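Local coordinates for sensor protein TorS (Vibrio parahaemolyticus, PDB 3O1I) that probably works as a membrane-bound histidine kinase that autophosphorylates with ATP, here represented by its sensor domain, which binds the periplasmic protein TorT, at residues E109-L114 with K217-L222; H164-L169 with K201-R206; Q74-N79 with E255-L260. All coordinates share one frame; numbering follows the deposited sequence.

Interaction 1 of 3, residues E109-L114 with K217-L222; sequences EELEQL and KQMSQL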
loop_
_atom_site.group_PDB
_atom_site.type_symbol
_atom_site.label_atom_id
_atom_site.label_comp_id
_atom_site.label_asym_id
_atom_site.label_seq_id
_atom_site.Cartn_x
_atom_site.Cartn_y
_atom_site.Cartn_z
ATOM N N GLU B 109 -11.003 -2.977 -5.171
ATOM C CA GLU B 109 -11.469 -2.061 -4.159
ATOM C C GLU B 109 -12.282 -2.846 -3.136
ATOM O O GLU B 109 -12.116 -2.698 -1.927
ATOM C CB GLU B 109 -12.318 -0.986 -4.817
ATOM C CG GLU B 109 -12.572 0.206 -3.967
ATOM C CD GLU B 109 -13.143 1.351 -4.773
ATOM O OE1 GLU B 109 -14.308 1.250 -5.242
ATOM O OE2 GLU B 109 -12.409 2.353 -4.947
ATOM N N GLU B 110 -13.165 -3.693 -3.628
ATOM C CA GLU B 110 -13.982 -4.479 -2.726
ATOM C C GLU B 110 -13.087 -5.307 -1.811
ATOM O O GLU B 110 -13.253 -5.310 -0.591
ATOM C CB GLU B 110 -14.926 -5.375 -3.526
ATOM C CG GLU B 110 -15.714 -6.326 -2.678
ATOM C CD GLU B 110 -16.919 -6.884 -3.404
ATOM O OE1 GLU B 110 -16.893 -6.940 -4.658
ATOM O OE2 GLU B 110 -17.888 -7.285 -2.720
ATOM N N LEU B 111 -12.135 -6.006 -2.413
ATOM C CA LEU B 111 -11.197 -6.842 -1.677
ATOM C C LEU B 111 -10.452 -6.039 -0.616
ATOM O O LEU B 111 -10.162 -6.522 0.469
ATOM C CB LEU B 111 -10.195 -7.452 -2.638
ATOM C CG LEU B 111 -9.200 -8.402 -1.986
ATOM C CD1 LEU B 111 -9.935 -9.601 -1.362
ATOM C CD2 LEU B 111 -8.206 -8.863 -3.050
ATOM N N GLU B 112 -10.143 -4.800 -0.929
ATOM C CA GLU B 112 -9.425 -3.987 0.025
ATOM C C GLU B 112 -10.324 -3.711 1.226
ATOM O O GLU B 112 -9.943 -3.956 2.360
ATOM C CB GLU B 112 -8.963 -2.699 -0.669
ATOM C CG GLU B 112 -8.083 -1.816 0.161
ATOM C CD GLU B 112 -8.873 -0.987 1.142
ATOM O OE1 GLU B 112 -9.915 -0.435 0.742
ATOM O OE2 GLU B 112 -8.446 -0.871 2.306
ATOM N N GLN B 113 -11.529 -3.223 0.958
ATOM C CA GLN B 113 -12.530 -2.921 1.984
ATOM C C GLN B 113 -12.898 -4.180 2.780
ATOM O O GLN B 113 -13.101 -4.130 4.001
ATOM C CB GLN B 113 -13.785 -2.329 1.320
ATOM C CG GLN B 113 -13.532 -1.011 0.620
ATOM C CD GLN B 113 -14.724 -0.530 -0.169
ATOM O OE1 GLN B 113 -15.689 -1.271 -0.337
ATOM N NE2 GLN B 113 -14.662 0.712 -0.679
ATOM N N LEU B 114 -12.979 -5.314 2.089
ATOM C CA LEU B 114 -13.301 -6.549 2.765
ATOM C C LEU B 114 -12.225 -6.895 3.783
ATOM O O LEU B 114 -12.526 -7.193 4.933
ATOM C CB LEU B 114 -13.458 -7.700 1.770
ATOM C CG LEU B 114 -13.909 -9.012 2.439
ATOM C CD1 LEU B 114 -15.112 -8.747 3.330
ATOM C CD2 LEU B 114 -14.266 -10.044 1.389
ATOM N N LYS B 217 -14.098 -17.560 1.358
ATOM C CA LYS B 217 -14.645 -17.810 0.033
ATOM C C LYS B 217 -14.769 -16.505 -0.758
ATOM O O LYS B 217 -14.304 -16.425 -1.887
ATOM C CB LYS B 217 -16.010 -18.507 0.133
ATOM C CG LYS B 217 -16.832 -18.483 -1.159
ATOM C CD LYS B 217 -17.999 -19.486 -1.128
ATOM C CE LYS B 217 -17.495 -20.938 -1.154
ATOM N NZ LYS B 217 -18.589 -21.955 -1.155
ATOM N N GLN B 218 -15.385 -15.484 -0.173
ATOM C CA GLN B 218 -15.538 -14.205 -0.863
ATOM C C GLN B 218 -14.193 -13.678 -1.364
ATOM O O GLN B 218 -14.064 -13.268 -2.519
ATOM C CB GLN B 218 -16.152 -13.159 0.065
ATOM C CG GLN B 218 -17.488 -13.509 0.638
ATOM C CD GLN B 218 -17.916 -12.499 1.662
ATOM O OE1 GLN B 218 -17.176 -12.211 2.606
ATOM N NE2 GLN B 218 -19.110 -11.942 1.490
ATOM N N MET B 219 -13.201 -13.675 -0.481
ATOM C CA MET B 219 -11.866 -13.208 -0.832
ATOM C C MET B 219 -11.324 -14.055 -1.975
ATOM O O MET B 219 -10.779 -13.530 -2.951
ATOM C CB MET B 219 -10.948 -13.289 0.383
ATOM C CG MET B 219 -10.983 -12.027 1.248
ATOM S SD MET B 219 -10.004 -12.171 2.766
ATOM C CE MET B 219 -8.392 -11.802 2.161
ATOM N N SER B 220 -11.489 -15.366 -1.861
ATOM C CA SER B 220 -11.041 -16.264 -2.914
ATOM C C SER B 220 -11.763 -15.982 -4.225
ATOM O O SER B 220 -11.181 -16.079 -5.292
ATOM C CB SER B 220 -11.290 -17.715 -2.525
ATOM O OG SER B 220 -10.137 -18.274 -1.948
ATOM N N GLN B 221 -13.042 -15.646 -4.145
ATOM C CA GLN B 221 -13.807 -15.366 -5.351
ATOM C C GLN B 221 -13.300 -14.105 -6.037
ATOM O O GLN B 221 -13.223 -14.049 -7.261
ATOM C CB GLN B 221 -15.288 -15.214 -5.013
ATOM C CG GLN B 221 -16.193 -16.222 -5.714
ATOM C CD GLN B 221 -17.320 -16.712 -4.808
ATOM O OE1 GLN B 221 -17.998 -15.912 -4.150
ATOM N NE2 GLN B 221 -17.527 -18.030 -4.771
ATOM N N LEU B 222 -12.949 -13.096 -5.245
ATOM C CA LEU B 222 -12.461 -11.852 -5.801
ATOM C C LEU B 222 -11.097 -12.077 -6.450
ATOM O O LEU B 222 -10.835 -11.573 -7.546
ATOM C CB LEU B 222 -12.380 -10.784 -4.704
ATOM C CG LEU B 222 -13.721 -10.355 -4.083
ATOM C CD1 LEU B 222 -13.518 -9.810 -2.686
ATOM C CD2 LEU B 222 -14.393 -9.322 -4.981
#
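The carbonyl O of E110 takes the backbone N-H of L114, with E110 O to L114 N at 2.7 Å, and this turn sets both side chains against helix 213-227. L222 is the central residue of the contact, touching E110, L111 and L114, and the two leucines of segment 109-114 pack against it and M219. L111 slides past L222 in the opposite direction, CD1 of L111 lying 3.8 Å from CD1 of L222, while the same L111 methyl meets CG of M219 at 3.7 Å. One turn on, L114 reaches CG of M219 through its CD2 at 3.8 Å. In L111 and L114 CG stands anti to the backbone N (chi1 -177° in L111), which carries the branched ends across to the partner helix. M219 suits the seam because its unbranched chain offers a slim methylene here, then bends and continues toward L166 on helix 142-180. The segments run nearly antiparallel, at 155°, as neighbours in an all-helical antiparallel bundle; L111 also rests on M203 of helix 186-208.

Polar side chains border the leucines. E110, extended, crosses L222 at about a right angle: its CG packs 4.0 Å from CD2 of L222, and its carboxylate OE1 lies by the same methyl, while OE2 makes a long, weak ion pair with R51 of the TorT chain. Q218 crosses L114 similarly, its OE1 3.8 Å from CD2 of L114. The contact thus holds by apolar packing between the helices, whereas the polar groups lie at its border, and beside it Q113 hydrogen-bonds N48 of the TorT chain.

Interaction 2 of 3, residues H164-L169 with K201-R206; sequences HELHLL and KIMKRR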
loop_
_atom_site.group_PDB
_atom_site.type_symbol
_atom_site.label_atom_id
_atom_site.label_comp_id
_atom_site.label_asym_id
_atom_site.label_seq_id
_atom_site.Cartn_x
_atom_site.Cartn_y
_atom_site.Cartn_z
ATOM N N HIS B 164 -3.406 -7.780 9.133
ATOM C CA HIS B 164 -2.815 -6.499 8.773
ATOM C C HIS B 164 -2.059 -6.686 7.460
ATOM O O HIS B 164 -2.160 -5.875 6.545
ATOM C CB HIS B 164 -1.836 -6.028 9.842
ATOM C CG HIS B 164 -2.466 -5.221 10.940
ATOM N ND1 HIS B 164 -3.704 -4.626 10.816
ATOM C CD2 HIS B 164 -1.980 -4.826 12.143
ATOM C CE1 HIS B 164 -3.949 -3.893 11.890
ATOM N NE2 HIS B 164 -2.918 -3.996 12.710
ATOM N N GLU B 165 -1.315 -7.777 7.370
ATOM C CA GLU B 165 -0.547 -8.078 6.177
ATOM C C GLU B 165 -1.444 -8.362 4.978
ATOM O O GLU B 165 -1.185 -7.911 3.861
ATOM C CB GLU B 165 0.372 -9.281 6.434
ATOM C CG GLU B 165 1.680 -8.924 7.151
ATOM C CD GLU B 165 2.519 -7.888 6.382
ATOM O OE1 GLU B 165 2.910 -8.163 5.220
ATOM O OE2 GLU B 165 2.787 -6.797 6.940
ATOM N N LEU B 166 -2.503 -9.121 5.224
ATOM C CA LEU B 166 -3.441 -9.487 4.183
ATOM C C LEU B 166 -3.988 -8.198 3.583
ATOM O O LEU B 166 -4.100 -8.062 2.368
ATOM C CB LEU B 166 -4.565 -10.322 4.788
ATOM C CG LEU B 166 -5.446 -11.113 3.822
ATOM C CD1 LEU B 166 -4.606 -12.140 3.084
ATOM C CD2 LEU B 166 -6.543 -11.791 4.604
ATOM N N HIS B 167 -4.311 -7.252 4.459
ATOM C CA HIS B 167 -4.835 -5.950 4.064
ATOM C C HIS B 167 -3.769 -5.223 3.262
ATOM O O HIS B 167 -4.052 -4.620 2.231
ATOM C CB HIS B 167 -5.178 -5.133 5.306
ATOM C CG HIS B 167 -5.724 -3.778 4.999
ATOM N ND1 HIS B 167 -6.551 -3.541 3.920
ATOM C CD2 HIS B 167 -5.576 -2.589 5.628
ATOM C CE1 HIS B 167 -6.887 -2.264 3.898
ATOM N NE2 HIS B 167 -6.309 -1.664 4.922
ATOM N N LEU B 168 -2.538 -5.281 3.755
ATOM C CA LEU B 168 -1.421 -4.642 3.093
ATOM C C LEU B 168 -1.315 -5.156 1.657
ATOM O O LEU B 168 -1.199 -4.371 0.723
ATOM C CB LEU B 168 -0.130 -4.938 3.860
ATOM C CG LEU B 168 1.177 -4.259 3.433
ATOM C CD1 LEU B 168 0.975 -2.758 3.396
ATOM C CD2 LEU B 168 2.290 -4.619 4.407
ATOM N N LEU B 169 -1.371 -6.470 1.480
ATOM C CA LEU B 169 -1.267 -7.055 0.151
ATOM C C LEU B 169 -2.422 -6.680 -0.759
ATOM O O LEU B 169 -2.233 -6.428 -1.957
ATOM C CB LEU B 169 -1.195 -8.575 0.233
ATOM C CG LEU B 169 0.000 -9.183 0.954
ATOM C CD1 LEU B 169 0.157 -10.625 0.497
ATOM C CD2 LEU B 169 1.257 -8.396 0.648
ATOM N N LYS B 201 -0.609 -14.693 -6.151
ATOM C CA LYS B 201 -0.337 -16.066 -5.756
ATOM C C LYS B 201 -0.244 -16.113 -4.240
ATOM O O LYS B 201 -0.808 -16.992 -3.585
ATOM C CB LYS B 201 0.996 -16.539 -6.331
ATOM C CG LYS B 201 0.992 -16.862 -7.800
ATOM C CD LYS B 201 2.307 -17.553 -8.181
ATOM C CE LYS B 201 2.555 -18.821 -7.335
ATOM N NZ LYS B 201 3.733 -19.638 -7.791
ATOM N N ILE B 202 0.492 -15.168 -3.679
ATOM C CA ILE B 202 0.641 -15.127 -2.243
ATOM C C ILE B 202 -0.714 -14.982 -1.532
ATOM O O ILE B 202 -1.004 -15.737 -0.588
ATOM C CB ILE B 202 1.556 -13.981 -1.834
ATOM C CG1 ILE B 202 2.965 -14.291 -2.296
ATOM C CG2 ILE B 202 1.518 -13.789 -0.328
ATOM C CD1 ILE B 202 3.912 -13.175 -2.058
ATOM N N MET B 203 -1.537 -14.028 -1.984
ATOM C CA MET B 203 -2.838 -13.814 -1.367
ATOM C C MET B 203 -3.729 -15.027 -1.526
ATOM O O MET B 203 -4.367 -15.461 -0.578
ATOM C CB MET B 203 -3.536 -12.605 -1.967
ATOM C CG MET B 203 -3.045 -11.282 -1.457
ATOM S SD MET B 203 -4.206 -9.972 -1.862
ATOM C CE MET B 203 -5.364 -10.131 -0.436
ATOM N N LYS B 204 -3.792 -15.562 -2.736
ATOM C CA LYS B 204 -4.613 -16.733 -2.958
ATOM C C LYS B 204 -4.213 -17.724 -1.878
ATOM O O LYS B 204 -5.063 -18.365 -1.265
ATOM C CB LYS B 204 -4.365 -17.325 -4.352
ATOM C CG LYS B 204 -5.256 -16.781 -5.467
ATOM C CD LYS B 204 -4.811 -17.349 -6.825
ATOM C CE LYS B 204 -5.727 -16.993 -8.001
ATOM N NZ LYS B 204 -6.953 -17.857 -8.105
ATOM N N ARG B 205 -2.917 -17.811 -1.615
ATOM C CA ARG B 205 -2.414 -18.732 -0.601
ATOM C C ARG B 205 -2.818 -18.335 0.817
ATOM O O ARG B 205 -3.489 -19.099 1.495
ATOM C CB ARG B 205 -0.897 -18.818 -0.690
ATOM C CG ARG B 205 -0.311 -20.119 -0.214
ATOM C CD ARG B 205 1.165 -20.146 -0.536
ATOM N NE ARG B 205 1.410 -19.704 -1.907
ATOM C CZ ARG B 205 2.612 -19.667 -2.479
ATOM N NH1 ARG B 205 3.683 -20.052 -1.796
ATOM N NH2 ARG B 205 2.748 -19.247 -3.733
ATOM N N ARG B 206 -2.409 -17.148 1.259
ATOM C CA ARG B 206 -2.729 -16.657 2.600
ATOM C C ARG B 206 -4.204 -16.710 2.971
ATOM O O ARG B 206 -4.573 -17.197 4.038
ATOM C CB ARG B 206 -2.279 -15.213 2.761
ATOM C CG ARG B 206 -0.808 -14.985 2.589
ATOM C CD ARG B 206 -0.000 -15.646 3.671
ATOM N NE ARG B 206 1.421 -15.386 3.474
ATOM C CZ ARG B 206 1.967 -14.173 3.441
ATOM N NH1 ARG B 206 1.208 -13.085 3.598
ATOM N NH2 ARG B 206 3.275 -14.053 3.236
#
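L169 lies alongside M203, the two side chains sliding past each other in opposite directions, with CB of L169 3.7 Å from CG of M203. Farther out, CD1 of L169 comes at about a right angle to I202 and stops 3.5 Å from its CG2. The leucine therefore touches both an unbranched thioether chain and a β-branched one.

M203 turns at its last torsion (chi3 85°), which swings CE back toward the preceding turn of the other helix: CE is 3.7 Å from the carbonyl O of L166 and 4.1 Å from CD1 of L166. L166 in turn lays CD1 against the first methylene of R206, at 3.9 Å from its CB.

These segments belong to two helices that follow each other in the chain, 142-180 and 186-208, which form an antiparallel hairpin within the helical bundle. The axes of the two segments make 147° and approach to 10.6 Å. Helices 63-138 and 213-227 close over the apolar side, where M203 touches L111 and L223, and L166 touches M219. On another side of helix 142-180 the second subunit takes over, with the H164 rings of the two copies stacked.

The chain of R206 bends at chi2 (-66°), folding the guanidinium back over I202, whose CG2 lies 3.8 Å above the plane of the group and over its centre. CD1 of L169 approaches the guanidinium obliquely, near NH1. Within the two segments, E165 carries the opposite charge, but E165 OE1 is 5.5 Å from R206 NH1, too far for a salt bridge, so any attraction is probably diffuse. R206 also packs on E180 of the TorT chain.

Interaction 3 of 3, residues Q74-N79 with E255-L260; sequences QNVINN and ELFSEL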
loop_
_atom_site.group_PDB
_atom_site.type_symbol
_atom_site.label_atom_id
_atom_site.label_comp_id
_atom_site.label_asym_id
_atom_site.label_seq_id
_atom_site.Cartn_x
_atom_site.Cartn_y
_atom_site.Cartn_z
ATOM N N GLN B 74 2.418 2.279 -55.051
ATOM C CA GLN B 74 1.795 1.158 -54.358
ATOM C C GLN B 74 2.258 1.138 -52.904
ATOM O O GLN B 74 1.435 1.112 -51.976
ATOM C CB GLN B 74 2.166 -0.157 -55.046
ATOM C CG GLN B 74 1.445 -1.376 -54.495
ATOM C CD GLN B 74 -0.062 -1.248 -54.591
ATOM O OE1 GLN B 74 -0.610 -1.010 -55.672
ATOM N NE2 GLN B 74 -0.745 -1.405 -53.459
ATOM N N ASN B 75 3.579 1.157 -52.726
ATOM C CA ASN B 75 4.200 1.165 -51.409
ATOM C C ASN B 75 3.618 2.273 -50.529
ATOM O O ASN B 75 3.321 2.033 -49.356
ATOM C CB ASN B 75 5.709 1.332 -51.558
ATOM C CG ASN B 75 6.400 0.045 -52.000
ATOM O OD1 ASN B 75 5.748 -0.957 -52.304
ATOM N ND2 ASN B 75 7.727 0.071 -52.041
ATOM N N VAL B 76 3.458 3.476 -51.083
ATOM C CA VAL B 76 2.859 4.583 -50.334
ATOM C C VAL B 76 1.455 4.181 -49.921
ATOM O O VAL B 76 1.045 4.401 -48.787
ATOM C CB VAL B 76 2.737 5.886 -51.178
ATOM C CG1 VAL B 76 1.609 6.779 -50.627
ATOM C CG2 VAL B 76 4.044 6.646 -51.154
ATOM N N ILE B 77 0.708 3.600 -50.851
ATOM C CA ILE B 77 -0.650 3.182 -50.542
ATOM C C ILE B 77 -0.632 2.161 -49.409
ATOM O O ILE B 77 -1.354 2.295 -48.417
ATOM C CB ILE B 77 -1.362 2.588 -51.798
ATOM C CG1 ILE B 77 -1.587 3.713 -52.823
ATOM C CG2 ILE B 77 -2.702 1.960 -51.414
ATOM C CD1 ILE B 77 -2.366 3.316 -54.073
ATOM N N ASN B 78 0.215 1.154 -49.548
ATOM C CA ASN B 78 0.310 0.107 -48.540
ATOM C C ASN B 78 0.595 0.664 -47.153
ATOM O O ASN B 78 0.034 0.206 -46.151
ATOM C CB ASN B 78 1.398 -0.897 -48.927
ATOM C CG ASN B 78 0.990 -1.770 -50.087
ATOM O OD1 ASN B 78 -0.190 -1.841 -50.445
ATOM N ND2 ASN B 78 1.961 -2.463 -50.672
ATOM N N ASN B 79 1.488 1.642 -47.115
ATOM C CA ASN B 79 1.864 2.289 -45.881
ATOM C C ASN B 79 0.668 3.015 -45.245
ATOM O O ASN B 79 0.365 2.806 -44.078
ATOM C CB ASN B 79 2.985 3.281 -46.153
ATOM C CG ASN B 79 3.444 3.981 -44.912
ATOM O OD1 ASN B 79 4.228 3.432 -44.135
ATOM N ND2 ASN B 79 2.951 5.197 -44.699
ATOM N N GLU B 255 10.323 8.340 -45.974
ATOM C CA GLU B 255 11.158 7.600 -46.909
ATOM C C GLU B 255 10.443 7.279 -48.221
ATOM O O GLU B 255 11.001 7.489 -49.296
ATOM C CB GLU B 255 11.640 6.302 -46.268
ATOM C CG GLU B 255 12.579 6.518 -45.105
ATOM C CD GLU B 255 12.967 5.222 -44.422
ATOM O OE1 GLU B 255 13.545 4.339 -45.099
ATOM O OE2 GLU B 255 12.695 5.089 -43.206
ATOM N N LEU B 256 9.213 6.780 -48.126
ATOM C CA LEU B 256 8.440 6.406 -49.301
ATOM C C LEU B 256 8.105 7.562 -50.221
ATOM O O LEU B 256 8.323 7.472 -51.432
ATOM C CB LEU B 256 7.149 5.697 -48.890
ATOM C CG LEU B 256 7.313 4.303 -48.286
ATOM C CD1 LEU B 256 5.938 3.713 -47.997
ATOM C CD2 LEU B 256 8.081 3.425 -49.230
ATOM N N PHE B 257 7.549 8.633 -49.657
ATOM C CA PHE B 257 7.199 9.807 -50.451
ATOM C C PHE B 257 8.469 10.470 -50.941
ATOM O O PHE B 257 8.439 11.363 -51.773
ATOM C CB PHE B 257 6.392 10.799 -49.626
ATOM C CG PHE B 257 4.928 10.555 -49.676
ATOM C CD1 PHE B 257 4.265 10.000 -48.592
ATOM C CD2 PHE B 257 4.206 10.858 -50.825
ATOM C CE1 PHE B 257 2.887 9.741 -48.649
ATOM C CE2 PHE B 257 2.839 10.605 -50.895
ATOM C CZ PHE B 257 2.175 10.043 -49.798
ATOM N N SER B 258 9.585 10.010 -50.408
ATOM C CA SER B 258 10.880 10.529 -50.776
ATOM C C SER B 258 11.323 9.797 -52.036
ATOM O O SER B 258 11.959 10.368 -52.917
ATOM C CB SER B 258 11.854 10.282 -49.624
ATOM O OG SER B 258 13.174 10.648 -49.967
ATOM N N GLU B 259 10.963 8.523 -52.110
ATOM C CA GLU B 259 11.310 7.686 -53.243
ATOM C C GLU B 259 10.396 8.034 -54.413
ATOM O O GLU B 259 10.817 8.021 -55.574
ATOM C CB GLU B 259 11.138 6.214 -52.866
ATOM C CG GLU B 259 12.196 5.313 -53.450
ATOM C CD GLU B 259 13.560 5.606 -52.868
ATOM O OE1 GLU B 259 13.947 6.798 -52.843
ATOM O OE2 GLU B 259 14.248 4.653 -52.439
ATOM N N LEU B 260 9.146 8.347 -54.093
ATOM C CA LEU B 260 8.159 8.704 -55.100
ATOM C C LEU B 260 8.583 9.963 -55.849
ATOM O O LEU B 260 8.569 10.003 -57.077
ATOM C CB LEU B 260 6.807 8.946 -54.446
ATOM C CG LEU B 260 5.736 9.357 -55.441
ATOM C CD1 LEU B 260 5.398 8.178 -56.304
ATOM C CD2 LEU B 260 4.511 9.839 -54.725
#
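One face of the F257 ring is taken by V76, whose CG2 stands 4.0 Å from the ring centroid and only 4° off the normal, a CH-pi contact over the centre. The other methyl lies on the same side of the ring plane, out by CZ, with V76 CG1 3.4 Å from F257 CZ. A β-branched residue suits this place because its two methyls reach the ring together from a short stem. Residues of other helices add to the surroundings of the phenylalanine: S16, I19 and I20 from helix 5-26, and L49 from helix 32-58.

A second flat group, the Q74 amide, lies on the same helix as V76. Its NE2 gives a hydrogen bond to OD1 of N78 at 3.1 Å; the acceptor is in the plane of the Q74 amide, whereas the donor stands well above the carbonyl plane of N78. This bond spans one turn of the helix, outside the contact itself.

L256 carries much of the contact beside the ring. With CG anti to its carbonyl carbon (chi1 -69°), the side chain extends to the other helix, where CD1 is 3.4 Å from the carbonyl O of N75 and 3.5 Å from CB of N79. Its CD2 meets CB of N75 at 3.9 Å, so the asparagines offer mainly their carbon stems to the leucine. V76 slides past L256 in the opposite direction.

Helices 63-138 and 231-271 run antiparallel here, at 159° and 9.4 Å between segment axes. The cross-helix contacts are mostly apolar and CH-pi, with one leucine methyl set against a backbone carbonyl, which implies that shape and the burial of V76, L256 and F257, rather than polar pairing, join these two long helices.

Interactions 1 and 2 are neighbours, their centres about 11 Å apart, bridged by L111 with M203 and L166 with M219; interaction 2 joins two successive helices, interaction 1 two distant in sequence. Interaction 3 lies on the opposite side of the chain's centre, about 54 Å from interaction 1 between centres, yet shares helix 63-138 with it. All three seams are antiparallel and mostly apolar. Leucine and methionine dominate the first two, a valine on an aromatic ring, with a leucine beside it, the third. Interactions 1 and 3 are buried, interaction 2 partly so. TorT borders interactions 1 and 2, the second subunit also meets interaction 2, and no other protein chain of the assembly touches interaction 3.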